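Local atomic coordinates of putative dimetal phosphatase (Danio rerio, PDB entry 2NXF), a protein that probably hydrolyses ADP-ribose and CDP-alcohols such as CDP-choline at a dinuclear metal centre of the calcineurin-like phosphoesterase fold. Residues Gly189-Phe201 with Val231-His245. Numbering follows the deposited sequence.
Sequences GLEQRFVKFNGGF and VHPCAADPICLAWNH
Asn198 and Trp243 join two loops of the calcineurin-like metallophosphoesterase fold, one leading into helix 203-219, the other running from strand 222-227 to helix 245-253, beside the dinuclear metal site. The Asn198 amide ND2 donates hydrogen bonds to Ile239 O (2.8 Å) and, within its own loop, to Arg193 O, both near the amide plane; its OD1 is hydrogen-bonded to NE2 of the zinc ligand His265, a second-shell link that probably helps orient that imidazole. Trp243 N reaches Gly199 O at 2.8 Å, while indole NE1 points in its ring plane at Val195 O (3.2 Å), which Asn198 N approaches from the opposite face of the carbonyl. Asn244 grips the Phe201 backbone twice, OD1 taking Phe201 N and ND2 giving to Phe201 O.

Among the flat groups, Gly199 CA sits over the indole five-membered ring, a CH-pi contact 3.8 Å from its centroid, with Phe194 CD1 over the opposite face, the two rings meeting obliquely. Apolar packing adds Leu190 CD2 against Leu241 and Pro233, and Phe197 CZ against Ile239 CG1. Extended from CG to NE, Arg193 lays its guanidinium between Phe194 CE2 and His245 CD2, the imidazole nearly perpendicular to it, and its NE meets Trp243 O at 2.8 Å, from above the carbonyl plane.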
# COMPACT_ATOMS: atom_id res chain seq x y z
N GLY A 189 -19.09 -2.07 -12.16
CA GLY A 189 -18.69 -3.43 -11.80
C GLY A 189 -17.20 -3.63 -11.60
O GLY A 189 -16.40 -2.70 -11.77
N LEU A 190 -16.83 -4.86 -11.25
CA LEU A 190 -15.44 -5.16 -10.86
C LEU A 190 -14.43 -5.16 -12.01
O LEU A 190 -13.22 -5.07 -11.76
CB LEU A 190 -15.36 -6.48 -10.08
CG LEU A 190 -16.23 -6.65 -8.83
CD1 LEU A 190 -16.03 -8.04 -8.23
CD2 LEU A 190 -15.93 -5.59 -7.77
N GLU A 191 -14.90 -5.25 -13.26
CA GLU A 191 -13.97 -5.25 -14.41
C GLU A 191 -13.27 -3.91 -14.61
O GLU A 191 -12.30 -3.82 -15.36
CB GLU A 191 -14.68 -5.64 -15.72
CG GLU A 191 -15.01 -7.13 -15.85
CD GLU A 191 -13.79 -8.01 -16.12
OE1 GLU A 191 -13.09 -7.80 -17.13
OE2 GLU A 191 -13.56 -8.93 -15.32
N GLN A 192 -13.77 -2.86 -13.93
CA GLN A 192 -13.09 -1.56 -13.92
C GLN A 192 -11.63 -1.65 -13.48
O GLN A 192 -10.81 -0.81 -13.88
CB GLN A 192 -13.80 -0.60 -12.97
CG GLN A 192 -15.20 -0.20 -13.38
CD GLN A 192 -15.77 0.79 -12.38
OE1 GLN A 192 -15.38 1.96 -12.37
NE2 GLN A 192 -16.68 0.33 -11.52
N ARG A 193 -11.31 -2.66 -12.68
CA ARG A 193 -9.96 -2.79 -12.09
C ARG A 193 -8.87 -3.07 -13.11
O ARG A 193 -7.68 -2.92 -12.80
CB ARG A 193 -9.95 -3.88 -11.00
CG ARG A 193 -10.01 -5.31 -11.53
CD ARG A 193 -10.21 -6.29 -10.36
NE ARG A 193 -10.14 -7.69 -10.76
CZ ARG A 193 -11.14 -8.39 -11.29
NH1 ARG A 193 -12.33 -7.82 -11.54
NH2 ARG A 193 -10.97 -9.68 -11.59
N PHE A 194 -9.25 -3.50 -14.32
CA PHE A 194 -8.27 -3.86 -15.34
C PHE A 194 -7.79 -2.63 -16.09
O PHE A 194 -8.17 -2.38 -17.25
CB PHE A 194 -8.81 -4.95 -16.27
CG PHE A 194 -8.89 -6.30 -15.60
CD1 PHE A 194 -7.73 -7.01 -15.30
CD2 PHE A 194 -10.12 -6.83 -15.23
CE1 PHE A 194 -7.79 -8.25 -14.66
CE2 PHE A 194 -10.20 -8.07 -14.59
CZ PHE A 194 -9.03 -8.78 -14.31
N VAL A 195 -6.94 -1.88 -15.40
CA VAL A 195 -6.32 -0.65 -15.88
C VAL A 195 -4.83 -0.70 -15.58
O VAL A 195 -4.39 -1.44 -14.69
CB VAL A 195 -6.93 0.62 -15.20
CG1 VAL A 195 -8.34 0.86 -15.72
CG2 VAL A 195 -6.92 0.51 -13.68
N LYS A 196 -4.07 0.09 -16.33
CA LYS A 196 -2.61 0.13 -16.31
C LYS A 196 -2.05 0.59 -14.96
O LYS A 196 -0.91 0.25 -14.60
CB LYS A 196 -2.15 1.07 -17.44
CG LYS A 196 -0.68 1.14 -17.72
CD LYS A 196 -0.43 2.10 -18.88
CE LYS A 196 1.01 2.56 -18.90
NZ LYS A 196 1.32 3.36 -20.13
N PHE A 197 -2.84 1.37 -14.22
CA PHE A 197 -2.35 1.85 -12.91
C PHE A 197 -2.56 0.85 -11.77
O PHE A 197 -2.22 1.14 -10.63
CB PHE A 197 -2.90 3.24 -12.58
CG PHE A 197 -4.41 3.34 -12.51
CD1 PHE A 197 -5.09 2.98 -11.33
CD2 PHE A 197 -5.13 3.90 -13.57
CE1 PHE A 197 -6.49 3.14 -11.22
CE2 PHE A 197 -6.54 4.07 -13.48
CZ PHE A 197 -7.21 3.69 -12.31
N ASN A 198 -3.12 -0.33 -12.09
CA ASN A 198 -3.20 -1.44 -11.16
C ASN A 198 -2.24 -2.57 -11.53
O ASN A 198 -1.45 -2.46 -12.47
CB ASN A 198 -4.64 -1.95 -11.03
CG ASN A 198 -5.56 -0.94 -10.41
OD1 ASN A 198 -5.12 -0.04 -9.67
ND2 ASN A 198 -6.85 -1.08 -10.68
N GLY A 199 -2.33 -3.65 -10.78
CA GLY A 199 -1.46 -4.78 -10.98
C GLY A 199 -1.98 -5.94 -10.18
O GLY A 199 -3.02 -5.85 -9.52
N GLY A 200 -1.24 -7.05 -10.25
CA GLY A 200 -1.61 -8.22 -9.49
C GLY A 200 -0.43 -8.93 -8.84
O GLY A 200 0.73 -8.49 -8.95
N PHE A 201 -0.75 -10.05 -8.21
CA PHE A 201 0.23 -10.83 -7.44
C PHE A 201 0.51 -12.14 -8.19
O PHE A 201 -0.42 -12.89 -8.52
CB PHE A 201 -0.34 -11.12 -6.05
CG PHE A 201 -0.83 -9.89 -5.32
CD1 PHE A 201 0.04 -9.14 -4.51
CD2 PHE A 201 -2.16 -9.47 -5.45
CE1 PHE A 201 -0.40 -7.98 -3.83
CE2 PHE A 201 -2.63 -8.29 -4.78
CZ PHE A 201 -1.75 -7.56 -3.95
N VAL A 231 -7.86 -5.44 -1.90
CA VAL A 231 -8.34 -6.67 -2.55
C VAL A 231 -9.80 -7.00 -2.24
O VAL A 231 -10.39 -7.86 -2.91
CB VAL A 231 -7.44 -7.90 -2.23
CG1 VAL A 231 -5.99 -7.68 -2.74
CG2 VAL A 231 -7.48 -8.23 -0.71
N HIS A 232 -10.42 -6.34 -1.26
CA HIS A 232 -11.82 -6.66 -0.95
C HIS A 232 -12.75 -5.59 -1.53
O HIS A 232 -12.61 -4.42 -1.20
CB HIS A 232 -12.04 -6.81 0.56
CG HIS A 232 -13.26 -7.61 0.90
ND1 HIS A 232 -14.51 -7.30 0.42
CD2 HIS A 232 -13.41 -8.72 1.66
CE1 HIS A 232 -15.38 -8.19 0.87
NE2 HIS A 232 -14.74 -9.07 1.62
N PRO A 233 -13.70 -6.00 -2.40
CA PRO A 233 -14.62 -5.03 -2.99
C PRO A 233 -15.41 -4.16 -2.00
O PRO A 233 -15.88 -3.09 -2.38
CB PRO A 233 -15.58 -5.91 -3.81
CG PRO A 233 -14.82 -7.13 -4.10
CD PRO A 233 -13.94 -7.37 -2.91
N CYS A 234 -15.59 -4.63 -0.75
CA CYS A 234 -16.29 -3.83 0.28
C CYS A 234 -15.43 -2.70 0.84
O CYS A 234 -15.95 -1.79 1.49
CB CYS A 234 -16.81 -4.68 1.45
SG CYS A 234 -15.64 -5.83 2.23
N ALA A 235 -14.13 -2.77 0.57
CA ALA A 235 -13.17 -1.85 1.19
C ALA A 235 -12.59 -0.80 0.26
O ALA A 235 -11.77 0.02 0.69
CB ALA A 235 -12.02 -2.65 1.86
N ALA A 236 -13.00 -0.81 -1.01
CA ALA A 236 -12.44 0.15 -1.97
C ALA A 236 -13.31 0.21 -3.21
O ALA A 236 -14.08 -0.71 -3.47
CB ALA A 236 -11.04 -0.26 -2.38
N ASP A 237 -13.17 1.30 -3.96
CA ASP A 237 -13.84 1.40 -5.26
C ASP A 237 -13.30 0.29 -6.18
O ASP A 237 -12.11 0.00 -6.16
CB ASP A 237 -13.61 2.78 -5.87
CG ASP A 237 -14.46 3.01 -7.10
OD1 ASP A 237 -14.06 2.58 -8.21
OD2 ASP A 237 -15.56 3.61 -6.99
N PRO A 238 -14.18 -0.33 -7.00
CA PRO A 238 -13.73 -1.40 -7.91
C PRO A 238 -12.55 -1.00 -8.80
O PRO A 238 -11.71 -1.84 -9.11
CB PRO A 238 -14.95 -1.67 -8.79
CG PRO A 238 -16.10 -1.16 -8.04
CD PRO A 238 -15.63 -0.08 -7.12
N ILE A 239 -12.47 0.27 -9.19
CA ILE A 239 -11.37 0.68 -10.07
C ILE A 239 -10.02 0.59 -9.39
O ILE A 239 -8.98 0.65 -10.07
CB ILE A 239 -11.56 2.09 -10.70
CG1 ILE A 239 -10.72 2.22 -11.99
CG2 ILE A 239 -11.25 3.19 -9.67
CD1 ILE A 239 -11.09 3.43 -12.87
N CYS A 240 -10.02 0.48 -8.06
CA CYS A 240 -8.76 0.46 -7.30
C CYS A 240 -8.29 -0.94 -6.90
O CYS A 240 -7.25 -1.07 -6.25
CB CYS A 240 -8.91 1.31 -6.04
SG CYS A 240 -9.10 3.04 -6.45
N LEU A 241 -9.04 -1.97 -7.25
CA LEU A 241 -8.70 -3.33 -6.77
C LEU A 241 -7.56 -3.96 -7.56
O LEU A 241 -7.43 -3.71 -8.78
CB LEU A 241 -9.92 -4.26 -6.92
CG LEU A 241 -11.14 -3.90 -6.07
CD1 LEU A 241 -12.38 -4.65 -6.54
CD2 LEU A 241 -10.82 -4.17 -4.59
N ALA A 242 -6.77 -4.80 -6.90
CA ALA A 242 -5.78 -5.65 -7.60
C ALA A 242 -6.42 -6.48 -8.70
O ALA A 242 -7.56 -6.94 -8.58
CB ALA A 242 -5.07 -6.58 -6.63
N TRP A 243 -5.67 -6.69 -9.77
CA TRP A 243 -6.17 -7.49 -10.89
C TRP A 243 -6.73 -8.86 -10.47
O TRP A 243 -7.83 -9.25 -10.90
CB TRP A 243 -5.08 -7.72 -11.94
CG TRP A 243 -4.66 -6.48 -12.70
CD1 TRP A 243 -5.28 -5.26 -12.75
CD2 TRP A 243 -3.53 -6.40 -13.57
NE1 TRP A 243 -4.57 -4.41 -13.58
CE2 TRP A 243 -3.48 -5.08 -14.08
CE3 TRP A 243 -2.52 -7.31 -13.94
CZ2 TRP A 243 -2.49 -4.65 -14.99
CZ3 TRP A 243 -1.52 -6.88 -14.82
CH2 TRP A 243 -1.52 -5.56 -15.34
N ASN A 244 -5.97 -9.57 -9.63
CA ASN A 244 -6.40 -10.88 -9.17
C ASN A 244 -6.78 -10.83 -7.70
O ASN A 244 -6.40 -11.69 -6.92
CB ASN A 244 -5.36 -11.98 -9.48
CG ASN A 244 -4.01 -11.74 -8.82
OD1 ASN A 244 -3.65 -10.61 -8.49
ND2 ASN A 244 -3.25 -12.82 -8.62
N HIS A 245 -7.59 -9.83 -7.34
CA HIS A 245 -7.96 -9.62 -5.94
C HIS A 245 -8.63 -10.88 -5.34
O HIS A 245 -8.40 -11.19 -4.18
CB HIS A 245 -8.86 -8.38 -5.78
CG HIS A 245 -10.24 -8.56 -6.35
ND1 HIS A 245 -11.36 -8.76 -5.57
CD2 HIS A 245 -10.66 -8.58 -7.64
CE1 HIS A 245 -12.42 -8.90 -6.35
NE2 HIS A 245 -12.02 -8.80 -7.61
O HOH W 1 -15.32 3.65 -10.26
O HOH W 2 -8.79 -11.78 -12.06